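Local coordinates for SusD superfamily protein (PDB 3HDX) that probably binds polysaccharide at the bacterial outer membrane as part of carbohydrate uptake, at residues 60-65 / 457-462; 215-220 / 372-377. All coordinates share one frame; numbering follows the deposited sequence.

Contact 1: 60-65 / 457-462; sequences NELNKP and YWPVSE
Tyr-457 opens its segment by presenting backbone rather than side chain to residues 60-65: its CA-CB bond points away from them, while its carbonyl O lies 3.9 Å from Leu-62 CD1. Next comes Trp-458, whose CG is anti to its own carbonyl carbon (chi1 -78°), so that one face of the indole is turned to Leu-62. The methyl CD1 of Leu-62 stands 3.7 Å from the centroid of the five-membered ring of Trp-458 and 12° off its normal, a CH-pi contact square over the face. Leu-62 CD2 reaches the CZ2-CH2 side of the six-membered ring, 4.1 Å from Trp-458 CH2. An alanine in place of Trp-458 would probably cost Leu-62 this aromatic platform and loosen the packing against helices 34-41, 67-73 and 104-129, which the indole also touches. Pro-459 follows, with its ring alongside the backbone of the turn: its CD is 3.8 Å from Leu-62 CB, and its CG is 3.7 Å from Leu-62 O. Pro-459 CG also comes within 4.0 Å of Asn-63 OD1, a van der Waals approach. Ser-461, the N-cap of helix 462-467, then carries the chain away from the contact. Leu-62 itself is held within a type I turn from Glu-61 to Lys-64, just after the Schellman motif at Asn-60 that ends helix 52-58. The loop after helix 52-58 thus meets the loop leading into helix 462-467, packing together regions near the two ends of the SusD-family chain. Dispersion and CH-pi packing centred on one leucine join the two segments directly, and Trp-477 links them by polar bonds, its NE1 to Tyr-457 O and its O to Asn-63 ND2.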
loop_
_atom_site.group_PDB
_atom_site.type_symbol
_atom_site.label_atom_id
_atom_site.label_comp_id
_atom_site.label_asym_id
_atom_site.label_seq_id
_atom_site.Cartn_x
_atom_site.Cartn_y
_atom_site.Cartn_z
ATOM N N ASN A 60 5.181 -0.426 -19.177
ATOM C CA ASN A 60 3.907 -1.148 -19.306
ATOM C C ASN A 60 3.911 -2.201 -20.436
ATOM O O ASN A 60 2.856 -2.469 -21.029
ATOM C CB ASN A 60 2.699 -0.204 -19.456
ATOM C CG ASN A 60 1.374 -0.905 -19.142
ATOM O OD1 ASN A 60 1.336 -1.724 -18.232
ATOM N ND2 ASN A 60 0.310 -0.637 -19.939
ATOM N N GLU A 61 5.092 -2.794 -20.702
ATOM C CA GLU A 61 5.257 -3.846 -21.717
ATOM C C GLU A 61 5.258 -5.167 -20.956
ATOM O O GLU A 61 6.260 -5.887 -20.903
ATOM C CB GLU A 61 6.564 -3.641 -22.488
ATOM C CG GLU A 61 6.563 -2.429 -23.378
ATOM C CD GLU A 61 5.750 -2.636 -24.650
ATOM O OE1 GLU A 61 5.276 -3.778 -24.863
ATOM O OE2 GLU A 61 5.605 -1.658 -25.426
ATOM N N LEU A 62 4.089 -5.487 -20.365
ATOM C CA LEU A 62 3.992 -6.606 -19.434
ATOM C C LEU A 62 3.936 -8.020 -20.027
ATOM O O LEU A 62 3.982 -8.993 -19.278
ATOM C CB LEU A 62 2.820 -6.369 -18.470
ATOM C CG LEU A 62 2.749 -5.016 -17.751
ATOM C CD1 LEU A 62 1.568 -5.053 -16.765
ATOM C CD2 LEU A 62 4.062 -4.644 -17.050
ATOM N N ASN A 63 3.840 -8.064 -21.357
ATOM C CA ASN A 63 3.897 -9.331 -22.126
ATOM C C ASN A 63 5.286 -9.672 -22.639
ATOM O O ASN A 63 5.468 -10.728 -23.311
ATOM C CB ASN A 63 2.917 -9.317 -23.306
ATOM C CG ASN A 63 1.658 -10.025 -23.004
ATOM O OD1 ASN A 63 1.477 -10.584 -21.917
ATOM N ND2 ASN A 63 0.758 -10.013 -23.969
ATOM N N LYS A 64 6.296 -8.857 -22.320
ATOM C CA LYS A 64 7.666 -9.173 -22.747
ATOM C C LYS A 64 8.164 -10.427 -22.028
ATOM O O LYS A 64 7.755 -10.700 -20.895
ATOM C CB LYS A 64 8.611 -7.964 -22.624
ATOM C CG LYS A 64 8.356 -6.930 -23.739
ATOM C CD LYS A 64 9.406 -5.849 -23.747
ATOM C CE LYS A 64 9.299 -4.971 -24.993
ATOM N NZ LYS A 64 10.186 -3.740 -24.997
ATOM N N PRO A 65 9.036 -11.219 -22.695
ATOM C CA PRO A 65 9.465 -12.527 -22.157
ATOM C C PRO A 65 10.531 -12.479 -21.052
ATOM O O PRO A 65 11.684 -12.944 -21.246
ATOM C CB PRO A 65 9.996 -13.240 -23.435
ATOM C CG PRO A 65 10.671 -12.134 -24.181
ATOM C CD PRO A 65 9.685 -10.946 -24.005
ATOM N N TYR A 457 -4.184 -3.349 -16.190
ATOM C CA TYR A 457 -3.972 -4.529 -15.338
ATOM C C TYR A 457 -2.837 -5.376 -15.864
ATOM O O TYR A 457 -2.340 -5.196 -16.990
ATOM C CB TYR A 457 -5.273 -5.338 -15.262
ATOM C CG TYR A 457 -6.419 -4.512 -14.750
ATOM C CD1 TYR A 457 -6.355 -3.956 -13.493
ATOM C CD2 TYR A 457 -7.559 -4.282 -15.512
ATOM C CE1 TYR A 457 -7.380 -3.207 -12.993
ATOM C CE2 TYR A 457 -8.597 -3.491 -15.027
ATOM C CZ TYR A 457 -8.495 -2.957 -13.744
ATOM O OH TYR A 457 -9.515 -2.191 -13.169
ATOM N N TRP A 458 -2.385 -6.268 -15.007
ATOM C CA TRP A 458 -1.347 -7.240 -15.331
ATOM C C TRP A 458 -1.960 -8.432 -16.025
ATOM O O TRP A 458 -3.131 -8.784 -15.808
ATOM C CB TRP A 458 -0.605 -7.733 -14.068
ATOM C CG TRP A 458 0.380 -6.748 -13.604
ATOM C CD1 TRP A 458 0.118 -5.516 -13.027
ATOM C CD2 TRP A 458 1.803 -6.882 -13.657
ATOM N NE1 TRP A 458 1.311 -4.893 -12.727
ATOM C CE2 TRP A 458 2.359 -5.708 -13.080
ATOM C CE3 TRP A 458 2.672 -7.897 -14.122
ATOM C CZ2 TRP A 458 3.758 -5.489 -13.008
ATOM C CZ3 TRP A 458 4.052 -7.693 -14.009
ATOM C CH2 TRP A 458 4.580 -6.495 -13.464
ATOM N N PRO A 459 -1.170 -9.102 -16.877
ATOM C CA PRO A 459 -1.657 -10.367 -17.416
ATOM C C PRO A 459 -1.794 -11.416 -16.291
ATOM O O PRO A 459 -1.148 -11.294 -15.259
ATOM C CB PRO A 459 -0.543 -10.783 -18.375
ATOM C CG PRO A 459 0.608 -10.026 -18.047
ATOM C CD PRO A 459 0.190 -8.802 -17.335
ATOM N N VAL A 460 -2.686 -12.384 -16.508
ATOM C CA VAL A 460 -2.782 -13.578 -15.697
ATOM C C VAL A 460 -1.636 -14.517 -16.140
ATOM O O VAL A 460 -1.366 -14.673 -17.325
ATOM C CB VAL A 460 -4.172 -14.258 -15.855
ATOM C CG1 VAL A 460 -4.269 -15.575 -15.048
ATOM C CG2 VAL A 460 -5.266 -13.287 -15.438
ATOM N N SER A 461 -0.942 -15.109 -15.182
ATOM C CA SER A 461 0.154 -16.026 -15.507
ATOM C C SER A 461 -0.386 -17.201 -16.328
ATOM O O SER A 461 -1.439 -17.770 -16.020
ATOM C CB SER A 461 0.823 -16.568 -14.249
ATOM O OG SER A 461 1.691 -17.662 -14.594
ATOM N N GLU A 462 0.341 -17.551 -17.385
ATOM C CA GLU A 462 -0.082 -18.683 -18.230
ATOM C C GLU A 462 -0.104 -20.008 -17.454
ATOM O O GLU A 462 -0.940 -20.866 -17.737
ATOM C CB GLU A 462 0.708 -18.707 -19.551
ATOM C CG GLU A 462 0.301 -17.487 -20.534
ATOM C CD GLU A 462 -1.164 -17.494 -21.114
ATOM O OE1 GLU A 462 -1.766 -18.603 -21.182
ATOM O OE2 GLU A 462 -1.719 -16.399 -21.531
#

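Contact 2: 215-220 / 372-377; sequences EAETYS and EALCAL
Two donors grip the carbonyl oxygen of Ala-216. Ser-220 N lies 2.9 Å from Ala-216 O in the regular helical bond, and the hydroxyl of the same residue adds a second, with Ser-220 OG 2.8 Å from Ala-216 O. The hydroxyl approaches at a C=O...O angle of 146° and from above the carbonyl plane, as the serine side chain folds OG back along its own helix. Across the interface the contact is apolar. Glu-217 and Ala-373 are the closest pair of backbones, their CA atoms 5.4 Å apart, and Glu-217 CB meets Ala-373 CB at 3.8 Å; the methyl of Ala-216 touches Ala-373 more loosely. The short Ala-216 and Ala-373 side chains lie at the interface, where the local axes are 8.9 Å apart. Glu-217 has CG anti to its backbone N and a bend at chi2 (-74°), which lays its aliphatic portion obliquely across Leu-374, with Glu-217 CG 3.7 Å from Leu-374 CD2. Leu-377, the first residue beyond the end of helix 363-376, brings its CD1 to 3.9 Å from Glu-217 CB. The carboxylate is held from beyond the two segments, where Glu-217 OE2 forms a salt bridge with Arg-370, one turn before Leu-374. Glutamate thus serves both as a hydrocarbon packing surface and as an ionic tie between the helices. Helices 213-226 and 363-376 run roughly antiparallel, at 145° between their local directions, within the largely helical SusD-family fold. Helix 196-209 packs against Tyr-219 and Ser-220 on the first, while helix 380-391 packs on Leu-374 and Cys-375 of the second, and helix 409-423 on Cys-375 and Glu-372.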
loop_
_atom_site.group_PDB
_atom_site.type_symbol
_atom_site.label_atom_id
_atom_site.label_comp_id
_atom_site.label_asym_id
_atom_site.label_seq_id
_atom_site.Cartn_x
_atom_site.Cartn_y
_atom_site.Cartn_z
ATOM N N GLU A 215 -18.339 8.080 -0.163
ATOM C CA GLU A 215 -17.920 7.130 0.869
ATOM C C GLU A 215 -16.426 7.274 1.187
ATOM O O GLU A 215 -16.018 7.241 2.380
ATOM C CB GLU A 215 -18.295 5.693 0.521
ATOM C CG GLU A 215 -19.794 5.477 0.518
ATOM C CD GLU A 215 -20.216 4.004 0.232
ATOM O OE1 GLU A 215 -19.407 3.084 0.190
ATOM O OE2 GLU A 215 -21.385 3.750 -0.015
ATOM N N ALA A 216 -15.597 7.517 0.157
ATOM C CA ALA A 216 -14.173 7.708 0.406
ATOM C C ALA A 216 -13.934 8.907 1.344
ATOM O O ALA A 216 -13.078 8.860 2.223
ATOM C CB ALA A 216 -13.384 7.900 -0.896
ATOM N N GLU A 217 -14.689 9.975 1.140
ATOM C CA GLU A 217 -14.546 11.184 1.959
ATOM C C GLU A 217 -14.940 10.878 3.413
ATOM O O GLU A 217 -14.207 11.245 4.348
ATOM C CB GLU A 217 -15.383 12.326 1.350
ATOM C CG GLU A 217 -15.019 13.729 1.822
ATOM C CD GLU A 217 -15.458 14.064 3.215
ATOM O OE1 GLU A 217 -16.516 13.532 3.653
ATOM O OE2 GLU A 217 -14.717 14.890 3.865
ATOM N N THR A 218 -16.069 10.180 3.595
ATOM C CA THR A 218 -16.544 9.858 4.952
ATOM C C THR A 218 -15.556 8.974 5.714
ATOM O O THR A 218 -15.246 9.208 6.889
ATOM C CB THR A 218 -17.907 9.142 4.866
ATOM O OG1 THR A 218 -18.849 10.043 4.269
ATOM C CG2 THR A 218 -18.366 8.744 6.267
ATOM N N TYR A 219 -15.051 7.961 5.046
ATOM C CA TYR A 219 -14.093 7.076 5.683
ATOM C C TYR A 219 -12.755 7.746 5.960
ATOM O O TYR A 219 -12.169 7.541 7.022
ATOM C CB TYR A 219 -13.885 5.784 4.870
ATOM C CG TYR A 219 -15.114 4.901 4.766
ATOM C CD1 TYR A 219 -15.892 4.607 5.892
ATOM C CD2 TYR A 219 -15.472 4.312 3.555
ATOM C CE1 TYR A 219 -17.013 3.779 5.784
ATOM C CE2 TYR A 219 -16.561 3.477 3.456
ATOM C CZ TYR A 219 -17.337 3.226 4.569
ATOM O OH TYR A 219 -18.426 2.364 4.487
ATOM N N SER A 220 -12.255 8.548 5.017
ATOM C CA SER A 220 -10.999 9.281 5.232
ATOM C C SER A 220 -11.169 10.241 6.418
ATOM O O SER A 220 -10.281 10.373 7.277
ATOM C CB SER A 220 -10.602 10.056 3.964
ATOM O OG SER A 220 -10.351 9.195 2.867
ATOM N N GLU A 372 -8.670 14.821 -2.601
ATOM C CA GLU A 372 -9.096 14.268 -3.875
ATOM C C GLU A 372 -10.618 14.046 -3.888
ATOM O O GLU A 372 -11.295 14.467 -4.839
ATOM C CB GLU A 372 -8.336 12.957 -4.108
ATOM C CG GLU A 372 -8.766 12.045 -5.252
ATOM C CD GLU A 372 -7.995 10.725 -5.268
ATOM O OE1 GLU A 372 -6.871 10.639 -4.685
ATOM O OE2 GLU A 372 -8.518 9.782 -5.892
ATOM N N ALA A 373 -11.136 13.406 -2.831
ATOM C CA ALA A 373 -12.562 13.097 -2.721
ATOM C C ALA A 373 -13.428 14.366 -2.700
ATOM O O ALA A 373 -14.425 14.456 -3.393
ATOM C CB ALA A 373 -12.844 12.210 -1.488
ATOM N N LEU A 374 -12.976 15.366 -1.957
ATOM C CA LEU A 374 -13.714 16.625 -1.834
ATOM C C LEU A 374 -13.779 17.332 -3.195
ATOM O O LEU A 374 -14.837 17.809 -3.596
ATOM C CB LEU A 374 -13.127 17.523 -0.747
ATOM C CG LEU A 374 -13.436 17.055 0.669
ATOM C CD1 LEU A 374 -12.519 17.723 1.682
ATOM C CD2 LEU A 374 -14.923 17.306 1.012
ATOM N N CYS A 375 -12.671 17.325 -3.947
ATOM C CA CYS A 375 -12.716 17.850 -5.320
ATOM C C CYS A 375 -13.682 17.083 -6.195
ATOM O O CYS A 375 -14.479 17.688 -6.946
ATOM C CB CYS A 375 -11.355 17.807 -5.954
ATOM S SG CYS A 375 -10.240 19.043 -5.294
ATOM N N ALA A 376 -13.639 15.753 -6.094
ATOM C CA ALA A 376 -14.533 14.908 -6.863
ATOM C C ALA A 376 -16.018 15.222 -6.602
ATOM O O ALA A 376 -16.864 15.140 -7.505
ATOM C CB ALA A 376 -14.222 13.413 -6.648
ATOM N N LEU A 377 -16.302 15.598 -5.362
ATOM C CA LEU A 377 -17.627 15.980 -4.901
ATOM C C LEU A 377 -17.961 17.458 -5.133
ATOM O O LEU A 377 -18.984 17.936 -4.653
ATOM C CB LEU A 377 -17.728 15.656 -3.403
ATOM C CG LEU A 377 -17.618 14.179 -2.994
ATOM C CD1 LEU A 377 -17.344 14.036 -1.506
ATOM C CD2 LEU A 377 -18.869 13.458 -3.429
#

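In the fold
Contact 1 and contact 2 share no helix or strand, and their centres lie 32 Å apart, with nearest atoms about 14 Å from each other. Both are predominantly buried, yet only contact 1 includes an exposed touching residue, Asn-63. Contact 1 joins two irregular loops from sequence-distant parts of the chain, closing a span of 391 residues that includes both segments of contact 2. Contact 2 instead pairs two regular helices. The chemistry follows: an aromatic face and a proline ring receive a leucine between the loops, whereas alanine methyls lie between the helices and a glutamate adds aliphatic packing, its carboxylate bound by an arginine outside the segments.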